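Local coordinates for histone-lysine N-methyltransferase, H3 lysine-9 specific SUVH6 (Arabidopsis thaliana, PDB 6A5K), which probably methylates lysine 9 of histone H3 through its SET domain, using S-adenosylmethionine, and binds methylated DNA through its SRA domain, at residues A[5-10]-A[74-79]; A[13-18]-A[482-487]; A[66-71]-A[193-198]. The protein carries 1 engineered substitution. One frame throughout, in Å; residues are numbered along the deposited sequence.

Contact 1 (A[5-10]-A[74-79])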
# COMPACT_ATOMS: atom_id res chain seq x y z
N SER A 5 0.44 -19.42 0.84
CA SER A 5 1.87 -19.21 0.86
C SER A 5 2.20 -18.41 -0.41
O SER A 5 3.04 -17.53 -0.39
CB SER A 5 2.64 -20.53 0.89
OG SER A 5 4.04 -20.29 0.87
N SER A 6 1.51 -18.74 -1.51
CA SER A 6 1.68 -18.02 -2.77
C SER A 6 1.37 -16.54 -2.65
O SER A 6 2.11 -15.70 -3.15
CB SER A 6 0.80 -18.63 -3.87
OG SER A 6 1.37 -19.81 -4.38
N ARG A 7 0.25 -16.22 -2.00
CA ARG A 7 -0.14 -14.82 -1.80
C ARG A 7 0.93 -14.04 -1.05
O ARG A 7 1.33 -12.94 -1.45
CB ARG A 7 -1.47 -14.73 -1.05
CG ARG A 7 -1.95 -13.30 -0.83
CD ARG A 7 -2.10 -12.58 -2.16
NE ARG A 7 -2.81 -11.30 -2.04
CZ ARG A 7 -2.88 -10.40 -3.02
NH1 ARG A 7 -2.26 -10.62 -4.17
NH2 ARG A 7 -3.55 -9.27 -2.84
N ASN A 8 1.40 -14.62 0.06
CA ASN A 8 2.46 -13.98 0.83
C ASN A 8 3.74 -13.84 0.01
O ASN A 8 4.40 -12.81 0.05
CB ASN A 8 2.73 -14.74 2.12
CG ASN A 8 1.89 -14.24 3.28
OD1 ASN A 8 0.90 -13.51 3.10
ND2 ASN A 8 2.28 -14.63 4.49
N LYS A 9 4.09 -14.88 -0.75
CA LYS A 9 5.27 -14.83 -1.62
C LYS A 9 5.19 -13.68 -2.62
O LYS A 9 6.16 -12.93 -2.81
CB LYS A 9 5.45 -16.16 -2.37
CG LYS A 9 5.86 -17.34 -1.51
CD LYS A 9 6.03 -18.60 -2.35
CE LYS A 9 6.14 -19.85 -1.48
NZ LYS A 9 7.52 -20.40 -1.42
N VAL A 10 4.03 -13.53 -3.26
CA VAL A 10 3.83 -12.45 -4.22
C VAL A 10 3.97 -11.08 -3.55
O VAL A 10 4.72 -10.20 -4.02
CB VAL A 10 2.45 -12.57 -4.89
CG1 VAL A 10 2.11 -11.29 -5.67
CG2 VAL A 10 2.41 -13.79 -5.81
N VAL A 74 -7.50 -10.31 -8.35
CA VAL A 74 -8.23 -9.23 -8.99
C VAL A 74 -8.20 -7.98 -8.12
O VAL A 74 -8.45 -8.05 -6.92
CB VAL A 74 -9.70 -9.64 -9.27
CG1 VAL A 74 -10.54 -8.43 -9.65
CG2 VAL A 74 -9.75 -10.71 -10.36
N GLY A 75 -7.84 -6.85 -8.71
CA GLY A 75 -7.75 -5.60 -7.98
C GLY A 75 -6.33 -5.21 -7.59
O GLY A 75 -6.08 -4.04 -7.26
N ASP A 76 -5.40 -6.16 -7.65
CA ASP A 76 -4.00 -5.90 -7.29
C ASP A 76 -3.43 -4.77 -8.15
O ASP A 76 -3.75 -4.65 -9.33
CB ASP A 76 -3.12 -7.14 -7.45
CG ASP A 76 -3.26 -8.12 -6.29
OD1 ASP A 76 -3.92 -7.80 -5.28
OD2 ASP A 76 -2.69 -9.23 -6.40
N GLU A 77 -2.59 -3.94 -7.55
CA GLU A 77 -2.02 -2.80 -8.26
C GLU A 77 -0.50 -2.84 -8.28
O GLU A 77 0.12 -3.44 -7.39
CB GLU A 77 -2.51 -1.48 -7.66
CG GLU A 77 -4.04 -1.34 -7.73
CD GLU A 77 -4.51 0.10 -7.62
OE1 GLU A 77 -3.67 0.97 -7.31
OE2 GLU A 77 -5.71 0.34 -7.85
N PHE A 78 0.06 -2.20 -9.29
CA PHE A 78 1.49 -2.19 -9.56
C PHE A 78 1.90 -0.78 -9.99
O PHE A 78 1.15 -0.11 -10.71
CB PHE A 78 1.84 -3.20 -10.64
CG PHE A 78 1.17 -4.53 -10.46
CD1 PHE A 78 -0.06 -4.79 -11.08
CD2 PHE A 78 1.73 -5.50 -9.64
CE1 PHE A 78 -0.69 -6.01 -10.89
CE2 PHE A 78 1.09 -6.73 -9.46
CZ PHE A 78 -0.12 -6.98 -10.08
N GLN A 79 3.05 -0.32 -9.54
CA GLN A 79 3.56 0.98 -9.97
C GLN A 79 4.30 0.87 -11.30
O GLN A 79 4.12 1.69 -12.21
CB GLN A 79 4.50 1.58 -8.92
CG GLN A 79 4.99 2.99 -9.29
CD GLN A 79 5.99 3.54 -8.30
OE1 GLN A 79 6.06 3.09 -7.16
NE2 GLN A 79 6.79 4.51 -8.74

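Contact 2 (A[13-18]-A[482-487])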
# COMPACT_ATOMS: atom_id res chain seq x y z
N THR A 13 7.50 -10.34 -2.46
CA THR A 13 8.40 -10.12 -3.60
C THR A 13 8.24 -8.68 -4.09
O THR A 13 9.24 -8.00 -4.37
CB THR A 13 8.12 -11.12 -4.75
OG1 THR A 13 8.34 -12.45 -4.27
CG2 THR A 13 9.05 -10.87 -5.94
N LEU A 14 7.00 -8.21 -4.18
CA LEU A 14 6.77 -6.82 -4.59
C LEU A 14 7.31 -5.84 -3.54
O LEU A 14 7.83 -4.77 -3.88
CB LEU A 14 5.28 -6.56 -4.83
CG LEU A 14 4.60 -7.33 -5.97
CD1 LEU A 14 3.11 -6.97 -6.05
CD2 LEU A 14 5.30 -7.05 -7.27
N ARG A 15 7.18 -6.21 -2.27
CA ARG A 15 7.65 -5.38 -1.16
C ARG A 15 9.17 -5.26 -1.23
O ARG A 15 9.73 -4.16 -1.08
CB ARG A 15 7.18 -5.99 0.17
CG ARG A 15 7.21 -5.06 1.36
CD ARG A 15 6.51 -5.69 2.57
NE ARG A 15 5.09 -5.93 2.32
CZ ARG A 15 4.44 -7.01 2.73
NH1 ARG A 15 5.07 -7.96 3.41
NH2 ARG A 15 3.14 -7.15 2.47
N LEU A 16 9.84 -6.38 -1.47
CA LEU A 16 11.29 -6.41 -1.64
C LEU A 16 11.71 -5.53 -2.82
O LEU A 16 12.63 -4.71 -2.71
CB LEU A 16 11.77 -7.84 -1.85
CG LEU A 16 13.28 -8.07 -1.92
CD1 LEU A 16 13.93 -7.82 -0.56
CD2 LEU A 16 13.58 -9.48 -2.43
N PHE A 17 11.02 -5.69 -3.95
CA PHE A 17 11.29 -4.88 -5.13
C PHE A 17 11.21 -3.38 -4.83
O PHE A 17 12.13 -2.61 -5.16
CB PHE A 17 10.30 -5.23 -6.25
CG PHE A 17 10.38 -4.31 -7.42
CD1 PHE A 17 11.43 -4.39 -8.33
CD2 PHE A 17 9.40 -3.35 -7.63
CE1 PHE A 17 11.50 -3.54 -9.41
CE2 PHE A 17 9.47 -2.49 -8.71
CZ PHE A 17 10.52 -2.59 -9.61
N HIS A 18 10.12 -2.94 -4.21
CA HIS A 18 9.97 -1.52 -3.93
C HIS A 18 10.97 -1.03 -2.89
O HIS A 18 11.42 0.12 -2.94
CB HIS A 18 8.53 -1.20 -3.51
CG HIS A 18 7.59 -1.13 -4.68
ND1 HIS A 18 7.53 -0.02 -5.50
CD2 HIS A 18 6.74 -2.04 -5.19
CE1 HIS A 18 6.65 -0.25 -6.47
NE2 HIS A 18 6.16 -1.47 -6.31
N ALA A 482 1.82 2.29 4.86
CA ALA A 482 1.51 1.19 3.93
C ALA A 482 2.77 0.40 3.55
O ALA A 482 3.81 0.98 3.25
CB ALA A 482 0.84 1.73 2.67
N GLN A 483 2.67 -0.93 3.55
CA GLN A 483 3.77 -1.76 3.05
C GLN A 483 3.41 -2.51 1.76
O GLN A 483 4.12 -3.43 1.34
CB GLN A 483 4.26 -2.74 4.13
CG GLN A 483 3.24 -3.75 4.66
CD GLN A 483 3.89 -4.78 5.58
OE1 GLN A 483 5.03 -4.61 6.01
NE2 GLN A 483 3.17 -5.86 5.86
N ASP A 484 2.30 -2.11 1.14
CA ASP A 484 1.94 -2.51 -0.22
C ASP A 484 1.47 -1.28 -0.98
O ASP A 484 1.16 -0.26 -0.38
CB ASP A 484 0.80 -3.54 -0.25
CG ASP A 484 1.08 -4.76 0.60
OD1 ASP A 484 0.19 -5.13 1.39
OD2 ASP A 484 2.16 -5.37 0.44
N ASN A 485 1.40 -1.40 -2.30
CA ASN A 485 0.51 -0.54 -3.07
C ASN A 485 -0.91 -1.06 -2.87
O ASN A 485 -1.26 -2.11 -3.40
CB ASN A 485 0.88 -0.53 -4.55
CG ASN A 485 2.20 0.18 -4.81
OD1 ASN A 485 2.38 1.34 -4.44
ND2 ASN A 485 3.13 -0.53 -5.44
N ILE A 486 -1.71 -0.35 -2.09
CA ILE A 486 -3.01 -0.87 -1.67
C ILE A 486 -4.12 -0.45 -2.65
O ILE A 486 -4.23 0.72 -2.98
CB ILE A 486 -3.37 -0.39 -0.25
CG1 ILE A 486 -2.22 -0.69 0.72
CG2 ILE A 486 -4.65 -1.05 0.22
CD1 ILE A 486 -2.46 -0.15 2.15
N PRO A 487 -4.93 -1.42 -3.10
CA PRO A 487 -6.08 -1.10 -3.96
C PRO A 487 -7.09 -0.25 -3.21
O PRO A 487 -7.13 -0.33 -1.98
CB PRO A 487 -6.68 -2.48 -4.28
CG PRO A 487 -5.59 -3.47 -3.99
CD PRO A 487 -4.81 -2.87 -2.86

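Contact 3 (A[66-71]-A[193-198])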
# COMPACT_ATOMS: atom_id res chain seq x y z
N LEU A 66 -1.34 -19.65 -18.57
CA LEU A 66 -2.67 -19.35 -19.08
C LEU A 66 -3.70 -19.35 -17.95
O LEU A 66 -3.86 -20.35 -17.25
CB LEU A 66 -3.08 -20.37 -20.15
CG LEU A 66 -4.23 -19.97 -21.09
CD1 LEU A 66 -3.92 -18.68 -21.84
CD2 LEU A 66 -4.52 -21.11 -22.07
N GLY A 67 -4.38 -18.22 -17.77
CA GLY A 67 -5.41 -18.11 -16.76
C GLY A 67 -4.92 -17.48 -15.47
O GLY A 67 -4.09 -16.57 -15.49
N GLU A 68 -5.44 -17.97 -14.34
CA GLU A 68 -5.09 -17.43 -13.02
C GLU A 68 -3.63 -17.68 -12.64
O GLU A 68 -3.11 -18.78 -12.81
CB GLU A 68 -5.99 -18.02 -11.93
CG GLU A 68 -7.47 -17.66 -12.01
CD GLU A 68 -8.27 -18.60 -12.91
OE1 GLU A 68 -7.65 -19.46 -13.58
OE2 GLU A 68 -9.51 -18.49 -12.92
N VAL A 69 -2.99 -16.64 -12.11
CA VAL A 69 -1.63 -16.75 -11.59
C VAL A 69 -1.69 -16.87 -10.08
O VAL A 69 -2.26 -16.01 -9.41
CB VAL A 69 -0.79 -15.53 -11.98
CG1 VAL A 69 0.58 -15.58 -11.32
CG2 VAL A 69 -0.66 -15.43 -13.50
N PRO A 70 -1.12 -17.95 -9.52
CA PRO A 70 -1.21 -18.19 -8.07
C PRO A 70 -0.72 -17.00 -7.25
O PRO A 70 0.36 -16.46 -7.50
CB PRO A 70 -0.31 -19.41 -7.86
CG PRO A 70 -0.32 -20.11 -9.19
CD PRO A 70 -0.35 -19.01 -10.20
N GLY A 71 -1.53 -16.56 -6.29
CA GLY A 71 -1.12 -15.48 -5.41
C GLY A 71 -1.35 -14.08 -5.96
O GLY A 71 -1.06 -13.09 -5.30
N ASP A 193 -7.33 -6.66 -13.64
CA ASP A 193 -8.79 -6.64 -13.68
C ASP A 193 -9.41 -8.01 -13.93
O ASP A 193 -10.63 -8.15 -14.01
CB ASP A 193 -9.28 -5.65 -14.74
CG ASP A 193 -9.40 -4.23 -14.19
OD1 ASP A 193 -9.37 -4.06 -12.95
OD2 ASP A 193 -9.53 -3.29 -15.00
N GLY A 194 -8.56 -9.03 -14.03
CA GLY A 194 -9.04 -10.40 -14.11
C GLY A 194 -9.00 -11.03 -15.50
O GLY A 194 -8.28 -10.57 -16.39
N LEU A 195 -9.80 -12.08 -15.66
CA LEU A 195 -9.78 -12.89 -16.86
C LEU A 195 -10.91 -12.54 -17.82
O LEU A 195 -12.05 -12.33 -17.41
CB LEU A 195 -9.86 -14.37 -16.50
CG LEU A 195 -8.73 -14.91 -15.63
CD1 LEU A 195 -8.94 -16.40 -15.36
CD2 LEU A 195 -7.39 -14.67 -16.28
N TYR A 196 -10.57 -12.47 -19.10
CA TYR A 196 -11.51 -12.11 -20.15
C TYR A 196 -11.46 -13.13 -21.28
O TYR A 196 -10.49 -13.87 -21.42
CB TYR A 196 -11.20 -10.72 -20.72
CG TYR A 196 -11.54 -9.54 -19.83
CD1 TYR A 196 -12.47 -8.60 -20.23
CD2 TYR A 196 -10.92 -9.37 -18.59
CE1 TYR A 196 -12.79 -7.51 -19.43
CE2 TYR A 196 -11.23 -8.29 -17.78
CZ TYR A 196 -12.16 -7.36 -18.20
OH TYR A 196 -12.48 -6.29 -17.40
N LEU A 197 -12.52 -13.16 -22.09
CA LEU A 197 -12.52 -13.93 -23.32
C LEU A 197 -12.53 -12.95 -24.49
O LEU A 197 -13.14 -11.89 -24.41
CB LEU A 197 -13.72 -14.86 -23.40
CG LEU A 197 -13.77 -16.02 -22.40
CD1 LEU A 197 -15.07 -16.81 -22.53
CD2 LEU A 197 -12.57 -16.94 -22.56
N VAL A 198 -11.84 -13.31 -25.58
CA VAL A 198 -11.86 -12.48 -26.78
C VAL A 198 -13.01 -12.94 -27.69
O VAL A 198 -13.08 -14.11 -28.07
CB VAL A 198 -10.52 -12.54 -27.53
CG1 VAL A 198 -10.38 -11.35 -28.46
CG2 VAL A 198 -9.35 -12.57 -26.53

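Contact 1 (A[5-10]-A[74-79])
A two-pronged salt bridge between R7 and D76 joins the first turn of helix 5-29 to the SRA domain, just ahead of the short strand 77-78. R7 approaches end-on. Its two terminal nitrogens each take one carboxylate oxygen: R7 NH1 lies 2.7 Å from D76 OD2, and R7 NH2 lies 2.9 Å from D76 OD1. Both bonds are fairly straight, with N-H...O angles close to 160°. Each oxygen is met on its syn side. The guanidinium and carboxylate planes are only 5° apart, so the two groups meet edge to edge, nearly coplanar. The R7 side chain starts with CG anti to the backbone N (chi1 -179°) and bends once at chi2. This carries the charged end away from the helix to D76, whose side chain comes from the opposite direction.

Both charged ends have further partners. R7 NH1 also donates to the backbone O of G71, and D76 OD2 accepts from the backbone N of E73. These extra bonds probably hold both groups against rotation. D76 is buried, and the pairing probably offsets its charge with that of R7.

The rest of the two segments adds little direct contact, but the two segments also share neighbours. V10 and F78 both pack on L87 of helix 81-87, and F78 also touches L14, further along helix 5-29. The backbone of D76 bonds to Y192 of strand 190-205, linking the bridge to the SRA sheet.

Contact 2 (A[13-18]-A[482-487])
R15 on helix 5-29 grips the Q483-D484 loop of the SET domain with one edge and one face of its guanidinium. At the edge, R15 NE donates to the backbone O of Q483 at 2.9 Å. The donor sits 35° above the carbonyl plane, so it is not aligned with a lone pair. R15 NH2, on the same edge, forms a salt bridge to D484 OD2, also 2.9 Å away and met on its syn side. Over the face lies the side-chain amide of Q483. Its plane is 10° from that of the guanidinium, and Q483 NE2 is 3.6 Å from R15 CZ, so the two groups are stacked.

The torsions set this up. R15 bends at chi3, which turns the guanidinium to the loop. Q483 takes the crowded position at chi1 (61°), with CG between the backbone N and the carbonyl carbon, and this brings its amide over the guanidinium. The backbone O of Q483 is at the edge independently of that torsion. A second shell holds the amide: Q483 NE2 donates to the backbone O of P459.

Further along, the amide of N485 meets the ring of H18 at about a right angle, with N485 ND2 3.3 Å from H18 NE2. N485 OD1 is occupied by the backbone N of I375, and H18 NE2 has a weak hydrogen bond to E83 of helix 81-87.

Two acceptors, Q483 O and D484 OD2, stand only 2.9 Å apart. They do not bond to each other. The positive charge of R15, with an N-H for each, probably makes this close pairing tolerable and may hold the loop against the helix.

Contact 3 (A[66-71]-A[193-198])
L195 of strand 190-205, in the mixed sheet of the SRA domain, pushes its side chain against the G67-E68 loop. The contact is small and wholly van der Waals, and its two methyls do different work. CD2 belongs to the tight inner part. It rests on the backbone of G67: L195 CD2 lies 3.8 Å from G67 C and 3.9 Å from G67 O. Both residues are buried here. G67 has a backbone shape (phi 97°) in which a side chain would press on the carbonyl O of the residue before it, and a CB would in any case point away from the strand. The leucine therefore meets bare backbone. The two segments come within 6.8 Å at the CA atoms of G67 and L195.

The outer part is the solvent side, although a carboxylate comes close there. E68 is exposed, and its side chain crosses that of L195 at about a right angle. A bend at chi2 (87°) folds its carboxylate back beside the CD1 methyl. This is a charged group lying on a hydrocarbon, with no polar partner across the contact. With an alanine here in place of L195, the contacts of the two methyls with the G67 backbone and the E68 carboxylate would go, and the carboxylate would probably be freer to turn.

R172 of the neighbouring strand 171-176 touches L195 and also donates from NH1 to G67 O, so it bridges loop and sheet. The backbone N of L195 is held by Q223 OE1.

L195 reaches the loop with CG anti to its carbonyl carbon and the chain extended at chi2. L195 CD1 ends 3.3 Å from E68 OE2.

In the fold
Contacts 1 and 2 are successive holds on one element, helix 5-29, and their centres lie 9 Å apart. Contact 1 fastens it to the SRA domain, contact 2 to the SET domain, so the helix sits between the two. They also meet directly, with F78 CE2 4.0 Å from L14 CD1. Contact 3 lies farther from the centre of the chain, about 13 Å from contact 1 and 21 Å from contact 2, centre to centre. It shares the sheet of strands 77-78 and 190-205 with contact 1. The R7 side chain is about 12 Å from a bound zinc ion and that of Q483 about 13 Å. N8 OD1 is hydrogen-bonded to S458 OG, the residue after the zinc ligand C457.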